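Local structure of flagellar hook-associated protein 2 (Helicobacter pylori, 6IWY) at residues 121-126 against 212-216. The protein caps the tip of the growing flagellar filament, promoting polymerization of flagellin there and keeping exported subunits from leaking away unassembled. Coordinates in Å, arbitrary orientation, origin at the centre of the assembly. Numbering follows the deposited sequence.
Sequences EDNRVY and DTLHG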
# COMPACT_ATOMS: atom_id res chain seq x y z
N GLU A 121 12.91 10.26 1.35
CA GLU A 121 12.02 9.76 0.30
C GLU A 121 11.61 8.29 0.36
O GLU A 121 10.45 7.97 0.12
CB GLU A 121 12.69 9.99 -1.04
CG GLU A 121 11.73 9.96 -2.17
CD GLU A 121 12.37 10.35 -3.49
OE1 GLU A 121 11.62 10.91 -4.31
OE2 GLU A 121 13.58 10.08 -3.70
N ASP A 122 12.55 7.39 0.64
CA ASP A 122 12.24 5.95 0.74
C ASP A 122 11.21 5.59 1.81
O ASP A 122 10.84 4.43 1.95
CB ASP A 122 13.52 5.14 1.02
CG ASP A 122 14.47 5.09 -0.16
OD1 ASP A 122 14.13 5.65 -1.24
OD2 ASP A 122 15.56 4.48 -0.01
N ASN A 123 10.74 6.56 2.59
CA ASN A 123 9.79 6.24 3.66
C ASN A 123 8.39 6.73 3.41
O ASN A 123 7.62 6.88 4.34
CB ASN A 123 10.29 6.72 5.03
CG ASN A 123 11.46 5.89 5.51
OD1 ASN A 123 11.27 4.83 6.12
ND2 ASN A 123 12.68 6.35 5.22
N ARG A 124 8.03 6.95 2.16
CA ARG A 124 6.64 7.32 1.90
C ARG A 124 5.86 6.07 2.23
O ARG A 124 6.41 4.97 2.12
CB ARG A 124 6.46 7.79 0.48
CG ARG A 124 7.17 9.12 0.26
CD ARG A 124 7.01 9.64 -1.13
NE ARG A 124 5.65 10.10 -1.40
CZ ARG A 124 5.22 10.54 -2.59
NH1 ARG A 124 6.05 10.57 -3.64
NH2 ARG A 124 3.95 10.96 -2.73
N VAL A 125 4.64 6.21 2.76
CA VAL A 125 3.78 5.06 3.00
C VAL A 125 2.72 4.93 1.90
O VAL A 125 1.93 5.81 1.69
CB VAL A 125 3.10 5.12 4.34
CG1 VAL A 125 2.15 3.97 4.46
CG2 VAL A 125 4.09 5.05 5.49
N TYR A 126 2.72 3.83 1.19
CA TYR A 126 1.77 3.64 0.11
C TYR A 126 0.80 2.62 0.61
O TYR A 126 1.19 1.51 0.84
CB TYR A 126 2.46 3.18 -1.15
CG TYR A 126 3.30 4.26 -1.75
CD1 TYR A 126 4.67 4.29 -1.55
CD2 TYR A 126 2.73 5.27 -2.47
CE1 TYR A 126 5.45 5.32 -2.09
CE2 TYR A 126 3.47 6.29 -3.00
CZ TYR A 126 4.83 6.31 -2.80
OH TYR A 126 5.55 7.35 -3.35
N ASP A 212 3.63 8.16 -8.81
CA ASP A 212 4.70 9.03 -8.32
C ASP A 212 6.06 8.64 -8.91
O ASP A 212 6.28 7.49 -9.28
CB ASP A 212 4.84 8.92 -6.79
CG ASP A 212 3.65 9.49 -6.02
OD1 ASP A 212 2.88 10.29 -6.58
OD2 ASP A 212 3.49 9.12 -4.83
N THR A 213 6.98 9.60 -8.96
CA THR A 213 8.38 9.31 -9.22
C THR A 213 9.14 9.25 -7.89
O THR A 213 8.80 9.93 -6.92
CB THR A 213 9.04 10.35 -10.12
OG1 THR A 213 9.35 11.52 -9.35
CG2 THR A 213 8.10 10.73 -11.26
N LEU A 214 10.20 8.45 -7.89
CA LEU A 214 10.92 8.14 -6.67
C LEU A 214 12.39 7.82 -6.99
O LEU A 214 12.77 7.77 -8.16
CB LEU A 214 10.16 7.01 -5.96
CG LEU A 214 10.77 5.77 -5.35
CD1 LEU A 214 11.42 5.96 -3.95
CD2 LEU A 214 9.60 4.78 -5.28
N HIS A 215 13.21 7.65 -5.96
CA HIS A 215 14.66 7.45 -6.11
C HIS A 215 15.27 8.47 -7.07
O HIS A 215 15.98 8.13 -8.00
CB HIS A 215 15.00 6.02 -6.55
CG HIS A 215 14.79 5.00 -5.48
ND1 HIS A 215 14.04 3.86 -5.67
CD2 HIS A 215 15.24 4.93 -4.20
CE1 HIS A 215 14.04 3.13 -4.57
NE2 HIS A 215 14.75 3.77 -3.65
N GLY A 216 14.96 9.73 -6.82
CA GLY A 216 15.52 10.84 -7.57
C GLY A 216 15.21 10.86 -9.05
O GLY A 216 15.95 11.45 -9.83
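Three acidic side chains, Glu121, Asp122 and Asp212, meet where, in this fragment of the cap protein, the connection between strands 110-116 and 126-127 (a 3-10 turn at 121-122, Tyr126 opening the next strand) packs against strand 209-214, an edge of the antiparallel sheet 129-132/219-224/209-214. Asp212 OD2 makes a salt bridge with Arg124 (NH2 to OD2, 2.8 Å) and accepts a hydrogen bond from Tyr126 (OH to OD2, 3.1 Å); one oxygen thus joins two long side chains, which can span a gap too wide for backbone pairing. Glu121, extended, carries OE2 to the turn after the strand, where Gly216 N, at a glycine-favoured positive phi, gives a weak hydrogen bond (3.4 Å). Asp122 OD1 lies 3.1 Å from His215 NE2, but the angle is too poor for one. Leu214 packs on the aliphatic part of Glu121 (CD1 to CG, 4.4 Å) beside the Asp122 carboxylate. Tyr126 also rests on Ile221. Joined mainly through polar side-chain tips, this structural contact probably depends for its strength on the ionization of Asp212.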